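Local coordinates for ABC sugar transporter, periplasmic sugar binding protein (Legionella pneumophila subsp. pneumophila, PDB 3ROT) that probably binds a sugar in the periplasm and hands it to an ABC transporter for uptake into the cell, at residues P16-T19 with S20-Q23; I192-T196 with S197-D201; N229-S232 with L233-K237. All coordinates share one frame; numbering follows the deposited sequence.

The three contacts are local, each within one continuous run of chain. Interaction 1 is the first turns of helix 16-32, after a strand of the six-stranded sheet; interaction 2 spans the end of strand 191-194 and the start of helix 197-208, and interaction 3 lies on helix 228-235, after strand 220-224. Centres of interactions 1 and 2 lie about 17 Å apart, yet Pro16 CD comes 4.3 Å from Ser197 OG. Tyr17 and Thr196 each have a bound glycerol about 4 Å from the side chain, which may mark the pocket between the lobes. Helix 197-208 of interaction 2 packs on helix 228-235 of interaction 3, with Asp201 OD1 3.3 Å from Asn229 ND2, a probable hydrogen bond. Interactions 1 and 3 also touch the second subunit.

Interaction 1 of 3, residues P16-T19 with S20-Q23; sequences PYWT and SLFQ
The N-terminal turns of helix 16-32, the helix of the beta-alpha-beta unit that runs from strand 5-9 to strand 35-39, bring Trp18 against both Leu21 and Phe22. Trp18 CB sits over a face of the Phe22 ring, 4.2 Å from its centroid and 27° off the ring normal, which meets the geometry of a CH-pi contact. Trp18 O lies over a face of the same ring, displaced toward its rim, and is 3.1 Å from Phe22 CG. That oxygen also accepts from Phe22 N at 2.7 Å, with an N-H...O angle of 169°, so one carbonyl oxygen both takes the amide and lies over the ring. The ring itself is placed by the first torsion of Phe22 (chi1 -63°), which sets CG opposite the carbonyl carbon and folds the ring back over the preceding turn. Leu21 uses a different part of Trp18: the two side chains run alongside each other, and Leu21 CD2 meets the indole at its edge, near the ring plane, 3.8 Å from Trp18 CE3. A face of the indole is covered near the rim by Tyr17 CD2. These aromatic groups lie at the start of the first helix of a periplasmic binding protein fold, where Trp18 also packs edge-to-face on His11 and Tyr17 reaches a bound glycerol. Regular helical bonds take over here: Leu21 N donates to Tyr17 O at 3.2 Å and Gln23 N to Thr19 O at 3.0 Å, whereas Ser20 N is held weakly by Pro16 O at 3.4 Å. On another side of the helix Thr19 OG1 is 2.7 Å from Pro16 O, and Gln205 of the second subunit hydrogen-bonds to both of these oxygens through its side-chain amide.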
loop_
_atom_site.group_PDB
_atom_site.type_symbol
_atom_site.label_atom_id
_atom_site.label_comp_id
_atom_site.label_asym_id
_atom_site.label_seq_id
_atom_site.Cartn_x
_atom_site.Cartn_y
_atom_site.Cartn_z
ATOM N N PRO A 16 -0.163 5.879 -3.219
ATOM C CA PRO A 16 -0.101 6.065 -4.677
ATOM C C PRO A 16 0.046 7.549 -5.029
ATOM O O PRO A 16 0.464 7.907 -6.134
ATOM C CB PRO A 16 -1.433 5.495 -5.147
ATOM C CG PRO A 16 -1.655 4.383 -4.198
ATOM C CD PRO A 16 -1.281 4.990 -2.858
ATOM N N TYR A 17 -0.322 8.399 -4.072
ATOM C CA TYR A 17 -0.232 9.848 -4.198
ATOM C C TYR A 17 1.198 10.283 -4.472
ATOM O O TYR A 17 1.447 11.177 -5.285
ATOM C CB TYR A 17 -0.694 10.499 -2.893
ATOM C CG TYR A 17 -0.416 11.981 -2.799
ATOM C CD1 TYR A 17 -1.266 12.905 -3.401
ATOM C CD2 TYR A 17 0.685 12.464 -2.076
ATOM C CE1 TYR A 17 -1.037 14.275 -3.283
ATOM C CE2 TYR A 17 0.919 13.833 -1.955
ATOM C CZ TYR A 17 0.049 14.730 -2.562
ATOM O OH TYR A 17 0.246 16.082 -2.428
ATOM N N TRP A 18 2.131 9.664 -3.756
ATOM C CA TRP A 18 3.542 9.979 -3.896
ATOM C C TRP A 18 4.102 9.615 -5.265
ATOM O O TRP A 18 4.813 10.409 -5.867
ATOM C CB TRP A 18 4.359 9.268 -2.818
ATOM C CG TRP A 18 4.006 9.693 -1.428
ATOM C CD1 TRP A 18 3.533 8.894 -0.421
ATOM C CD2 TRP A 18 4.096 11.017 -0.883
ATOM N NE1 TRP A 18 3.322 9.640 0.713
ATOM C CE2 TRP A 18 3.653 10.945 0.459
ATOM C CE3 TRP A 18 4.498 12.259 -1.401
ATOM C CZ2 TRP A 18 3.613 12.070 1.299
ATOM C CZ3 TRP A 18 4.457 13.382 -0.564
ATOM C CH2 TRP A 18 4.012 13.275 0.769
ATOM N N THR A 19 3.786 8.424 -5.760
ATOM C CA THR A 19 4.307 8.020 -7.059
ATOM C C THR A 19 3.876 9.006 -8.146
ATOM O O THR A 19 4.569 9.189 -9.144
ATOM C CB THR A 19 3.860 6.583 -7.425
ATOM O OG1 THR A 19 2.453 6.444 -7.211
ATOM C CG2 THR A 19 4.586 5.576 -6.569
ATOM N N SER A 20 2.733 9.650 -7.938
ATOM C CA SER A 20 2.236 10.620 -8.894
ATOM C C SER A 20 3.091 11.889 -8.772
ATOM O O SER A 20 3.473 12.504 -9.763
ATOM C CB SER A 20 0.764 10.920 -8.604
ATOM O OG SER A 20 0.259 11.865 -9.523
ATOM N N LEU A 21 3.401 12.268 -7.538
ATOM C CA LEU A 21 4.238 13.432 -7.290
ATOM C C LEU A 21 5.644 13.163 -7.842
ATOM O O LEU A 21 6.247 14.013 -8.500
ATOM C CB LEU A 21 4.341 13.704 -5.789
ATOM C CG LEU A 21 5.265 14.869 -5.448
ATOM C CD1 LEU A 21 4.518 16.152 -5.709
ATOM C CD2 LEU A 21 5.717 14.802 -3.996
ATOM N N PHE A 22 6.164 11.978 -7.559
ATOM C CA PHE A 22 7.497 11.594 -8.014
ATOM C C PHE A 22 7.633 11.606 -9.537
ATOM O O PHE A 22 8.649 12.060 -10.072
ATOM C CB PHE A 22 7.858 10.195 -7.494
ATOM C CG PHE A 22 7.929 10.085 -5.994
ATOM C CD1 PHE A 22 8.179 11.201 -5.198
ATOM C CD2 PHE A 22 7.798 8.841 -5.376
ATOM C CE1 PHE A 22 8.302 11.087 -3.809
ATOM C CE2 PHE A 22 7.922 8.714 -3.984
ATOM C CZ PHE A 22 8.176 9.846 -3.202
ATOM N N GLN A 23 6.625 11.089 -10.234
ATOM C CA GLN A 23 6.661 11.044 -11.689
ATOM C C GLN A 23 6.682 12.450 -12.286
ATOM O O GLN A 23 7.394 12.699 -13.255
ATOM C CB GLN A 23 5.474 10.242 -12.233
ATOM C CG GLN A 23 5.422 10.172 -13.750
ATOM C CD GLN A 23 6.728 9.688 -14.394
ATOM O OE1 GLN A 23 6.986 9.970 -15.568
ATOM N NE2 GLN A 23 7.542 8.957 -13.638
#

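Interaction 2 of 3, residues I192-T196 with S197-D201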
loop_
_atom_site.group_PDB
_atom_site.type_symbol
_atom_site.label_atom_id
_atom_site.label_comp_id
_atom_site.label_asym_id
_atom_site.label_seq_id
_atom_site.Cartn_x
_atom_site.Cartn_y
_atom_site.Cartn_z
ATOM N N ILE A 192 -18.382 9.853 6.276
ATOM C CA ILE A 192 -16.998 9.582 6.624
ATOM C C ILE A 192 -16.063 10.424 5.769
ATOM O O ILE A 192 -16.203 10.497 4.543
ATOM C CB ILE A 192 -16.629 8.097 6.452
ATOM C CG1 ILE A 192 -17.477 7.229 7.396
ATOM C CG2 ILE A 192 -15.144 7.898 6.762
ATOM C CD1 ILE A 192 -17.177 5.741 7.326
ATOM N N PHE A 193 -15.126 11.081 6.441
ATOM C CA PHE A 193 -14.126 11.911 5.787
ATOM C C PHE A 193 -12.771 11.237 5.980
ATOM O O PHE A 193 -12.334 11.058 7.114
ATOM C CB PHE A 193 -14.043 13.295 6.442
ATOM C CG PHE A 193 -15.202 14.197 6.147
ATOM C CD1 PHE A 193 -15.177 15.041 5.036
ATOM C CD2 PHE A 193 -16.300 14.238 7.001
ATOM C CE1 PHE A 193 -16.227 15.917 4.783
ATOM C CE2 PHE A 193 -17.356 15.115 6.752
ATOM C CZ PHE A 193 -17.315 15.954 5.640
ATOM N N CYS A 194 -12.108 10.871 4.887
ATOM C CA CYS A 194 -10.776 10.261 4.975
ATOM C C CYS A 194 -9.769 11.358 4.645
ATOM O O CYS A 194 -9.829 11.946 3.560
ATOM C CB CYS A 194 -10.623 9.127 3.975
ATOM S SG CYS A 194 -11.731 7.739 4.260
ATOM N N LEU A 195 -8.851 11.625 5.571
ATOM C CA LEU A 195 -7.859 12.673 5.373
ATOM C C LEU A 195 -6.840 12.361 4.278
ATOM O O LEU A 195 -6.236 13.272 3.727
ATOM C CB LEU A 195 -7.166 13.008 6.704
ATOM C CG LEU A 195 -8.140 13.563 7.765
ATOM C CD1 LEU A 195 -7.403 13.917 9.044
ATOM C CD2 LEU A 195 -8.845 14.790 7.210
ATOM N N THR A 196 -6.644 11.079 3.974
ATOM C CA THR A 196 -5.748 10.671 2.878
ATOM C C THR A 196 -6.226 9.312 2.373
ATOM O O THR A 196 -7.093 8.683 2.991
ATOM C CB THR A 196 -4.271 10.512 3.304
ATOM O OG1 THR A 196 -4.105 9.263 3.978
ATOM C CG2 THR A 196 -3.830 11.646 4.220
ATOM N N SER A 197 -5.657 8.851 1.264
ATOM C CA SER A 197 -6.050 7.564 0.708
ATOM C C SER A 197 -5.641 6.404 1.623
ATOM O O SER A 197 -6.174 5.298 1.507
ATOM C CB SER A 197 -5.448 7.387 -0.688
ATOM O OG SER A 197 -4.037 7.436 -0.644
ATOM N N GLN A 198 -4.709 6.645 2.541
ATOM C CA GLN A 198 -4.285 5.580 3.459
ATOM C C GLN A 198 -5.431 5.141 4.372
ATOM O O GLN A 198 -5.466 3.998 4.841
ATOM C CB GLN A 198 -3.122 6.041 4.325
ATOM C CG GLN A 198 -1.879 6.436 3.557
ATOM C CD GLN A 198 -0.951 7.266 4.418
ATOM O OE1 GLN A 198 -1.340 8.326 4.935
ATOM N NE2 GLN A 198 0.273 6.793 4.589
ATOM N N ALA A 199 -6.347 6.064 4.655
ATOM C CA ALA A 199 -7.501 5.744 5.481
ATOM C C ALA A 199 -8.562 5.125 4.574
ATOM O O ALA A 199 -9.233 4.161 4.946
ATOM C CB ALA A 199 -8.057 7.011 6.149
ATOM N N LEU A 200 -8.703 5.677 3.374
ATOM C CA LEU A 200 -9.701 5.186 2.430
ATOM C C LEU A 200 -9.529 3.747 1.926
ATOM O O LEU A 200 -10.506 3.008 1.881
ATOM C CB LEU A 200 -9.812 6.134 1.229
ATOM C CG LEU A 200 -10.937 5.788 0.246
ATOM C CD1 LEU A 200 -12.287 5.818 0.962
ATOM C CD2 LEU A 200 -10.935 6.788 -0.909
ATOM N N ASP A 201 -8.319 3.332 1.550
ATOM C CA ASP A 201 -8.139 1.964 1.036
ATOM C C ASP A 201 -8.744 0.866 1.911
ATOM O O ASP A 201 -9.602 0.096 1.451
ATOM C CB ASP A 201 -6.661 1.630 0.807
ATOM C CG ASP A 201 -6.044 2.442 -0.300
ATOM O OD1 ASP A 201 -6.715 2.659 -1.336
ATOM O OD2 ASP A 201 -4.872 2.847 -0.135
#
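Thr196 and Gln198 carry the polar half of this contact, their side chains crossing at a slant so that the threonine hydroxyl lies between a backbone amide and a side-chain carbonyl. Thr196 OG1 accepts from Gln198 N at 3.0 Å, with an N-H...O angle of 141°, and donates to Gln198 OE1 at 3.1 Å. The second bond arrives in the plane of the glutamine amide, on a lone pair of OE1, with a C=O...O angle of 114°. Two bonds therefore fix the hydroxyl, one as acceptor and one as donor. A chi1 of 78° places OG1 between the backbone N and the carbonyl carbon of Thr196, the rotation that turns it toward the amide of Gln198. Gln139 also donates through NE2 to Gln198 OE1, so this oxygen has two partners and the glutamine amide is tied to the loop after strand 132-137. Thr196 is thus the N-cap of helix 197-208, at the C-terminal end of strand 191-194, where the alpha/beta lobes of periplasmic binding proteins characteristically turn from strand to helix; its side chain lies about 4 Å from a bound glycerol. The first turn is completed by Ala199 N, which donates to Thr196 O at 3.2 Å from well above the carbonyl plane, and by a weak bond from Leu200 N to the same oxygen. The apolar half begins two residues earlier. Cys194, the last strand residue, points at the helix: its CB lies 4.0 Å from Ala199 CB, while SG rests against the backbone of Leu200, 3.7 Å from CA, and reaches Leu200 CD1 at 3.9 Å.

Interaction 3 of 3, residues N229-S232 with L233-K237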
loop_
_atom_site.group_PDB
_atom_site.type_symbol
_atom_site.label_atom_id
_atom_site.label_comp_id
_atom_site.label_asym_id
_atom_site.label_seq_id
_atom_site.Cartn_x
_atom_site.Cartn_y
_atom_site.Cartn_z
ATOM N N ASN A 229 -7.417 3.437 -6.826
ATOM C CA ASN A 229 -8.481 2.802 -6.069
ATOM C C ASN A 229 -9.571 3.808 -5.694
ATOM O O ASN A 229 -10.751 3.468 -5.672
ATOM C CB ASN A 229 -7.936 2.155 -4.801
ATOM C CG ASN A 229 -8.904 1.152 -4.224
ATOM O OD1 ASN A 229 -9.346 0.236 -4.926
ATOM N ND2 ASN A 229 -9.256 1.315 -2.951
ATOM N N THR A 230 -9.170 5.040 -5.395
ATOM C CA THR A 230 -10.119 6.092 -5.035
ATOM C C THR A 230 -11.025 6.379 -6.239
ATOM O O THR A 230 -12.243 6.519 -6.099
ATOM C CB THR A 230 -9.382 7.394 -4.625
ATOM O OG1 THR A 230 -8.503 7.119 -3.520
ATOM C CG2 THR A 230 -10.384 8.485 -4.208
ATOM N N VAL A 231 -10.425 6.450 -7.421
ATOM C CA VAL A 231 -11.173 6.706 -8.650
ATOM C C VAL A 231 -12.158 5.566 -8.910
ATOM O O VAL A 231 -13.290 5.786 -9.336
ATOM C CB VAL A 231 -10.208 6.851 -9.858
ATOM C CG1 VAL A 231 -10.989 6.917 -11.160
ATOM C CG2 VAL A 231 -9.372 8.111 -9.690
ATOM N N SER A 232 -11.726 4.343 -8.642
ATOM C CA SER A 232 -12.594 3.197 -8.851
ATOM C C SER A 232 -13.791 3.261 -7.915
ATOM O O SER A 232 -14.921 3.003 -8.326
ATOM C CB SER A 232 -11.837 1.893 -8.617
ATOM O OG SER A 232 -12.687 0.791 -8.860
ATOM N N LEU A 233 -13.543 3.603 -6.654
ATOM C CA LEU A 233 -14.616 3.690 -5.673
ATOM C C LEU A 233 -15.582 4.811 -6.035
ATOM O O LEU A 233 -16.777 4.723 -5.749
ATOM C CB LEU A 233 -14.035 3.900 -4.272
ATOM C CG LEU A 233 -13.295 2.670 -3.728
ATOM C CD1 LEU A 233 -12.389 3.083 -2.581
ATOM C CD2 LEU A 233 -14.302 1.601 -3.284
ATOM N N ILE A 234 -15.073 5.864 -6.667
ATOM C CA ILE A 234 -15.938 6.962 -7.081
ATOM C C ILE A 234 -16.900 6.464 -8.172
ATOM O O ILE A 234 -18.106 6.725 -8.117
ATOM C CB ILE A 234 -15.127 8.158 -7.637
ATOM C CG1 ILE A 234 -14.410 8.891 -6.499
ATOM C CG2 ILE A 234 -16.056 9.123 -8.337
ATOM C CD1 ILE A 234 -13.478 9.992 -6.974
ATOM N N HIS A 235 -16.359 5.745 -9.153
ATOM C CA HIS A 235 -17.156 5.206 -10.250
ATOM C C HIS A 235 -18.230 4.240 -9.758
ATOM O O HIS A 235 -19.287 4.121 -10.373
ATOM C CB HIS A 235 -16.253 4.498 -11.273
ATOM C CG HIS A 235 -15.315 5.420 -11.995
ATOM N ND1 HIS A 235 -14.394 4.973 -12.921
ATOM C CD2 HIS A 235 -15.150 6.765 -11.922
ATOM C CE1 HIS A 235 -13.702 6.000 -13.385
ATOM N NE2 HIS A 235 -14.142 7.099 -12.796
ATOM N N LYS A 236 -17.961 3.553 -8.651
ATOM C CA LYS A 236 -18.921 2.606 -8.082
ATOM C C LYS A 236 -19.889 3.286 -7.113
ATOM O O LYS A 236 -20.720 2.626 -6.486
ATOM C CB LYS A 236 -18.192 1.491 -7.339
ATOM C CG LYS A 236 -17.310 0.627 -8.212
ATOM C CD LYS A 236 -16.575 -0.403 -7.384
ATOM C CE LYS A 236 -15.824 -1.372 -8.272
ATOM N NZ LYS A 236 -16.759 -2.097 -9.174
ATOM N N LYS A 237 -19.771 4.605 -6.994
ATOM C CA LYS A 237 -20.611 5.397 -6.094
ATOM C C LYS A 237 -20.481 5.008 -4.622
ATOM O O LYS A 237 -21.435 5.112 -3.846
ATOM C CB LYS A 237 -22.083 5.332 -6.522
ATOM C CG LYS A 237 -22.364 6.023 -7.852
ATOM C CD LYS A 237 -23.856 6.092 -8.141
ATOM C CE LYS A 237 -24.130 6.712 -9.505
ATOM N NZ LYS A 237 -23.525 8.068 -9.631
#
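Leu233 N donates to Asn229 O at 3.0 Å, with an N-H...O angle of 158°, and the leucine side chain closes over the same oxygen, bringing CG within 3.3 Å of Asn229 O. The two side chains run obliquely to each other, and Leu233 CD1 lies 3.6 Å from Asn229 ND2. That nitrogen probably hydrogen-bonds to Asp201 OD1, on the neighbouring helix 197-208, which would hold the asparagine amide beside the leucine methyl. One residue on, Ile234 N bonds to Thr230 O at 3.0 Å, while Ile234 CG1 lies 3.2 Å from Thr230 O. Val231 and His235 run alongside each other and point the same way. Val231 CG1 touches the imidazole 3.6 Å from His235 NE2. A chi1 of -66° swings the imidazole to the backbone-N side of His235, where Val231 O lies over one ring face, displaced toward the rim; His235 N donates to that oxygen with an N-H...O angle of 163°. Lys236 N closes the series by donating to Ser232 O. Leu233 packs on Leu208 of helix 197-208 and Ile234 on Val242 of strand 241-243; Ser232 instead meets Ser232 of the second subunit. Lys237 takes a positive phi, and two bonds reach back into the last turn, one of them from Lys237 N to Ile234 O at 2.9 Å. Together these make the Schellman motif ending helix 228-235, the helix that crosses over between parallel strands 220-224 and 241-243 in a beta-alpha-beta unit.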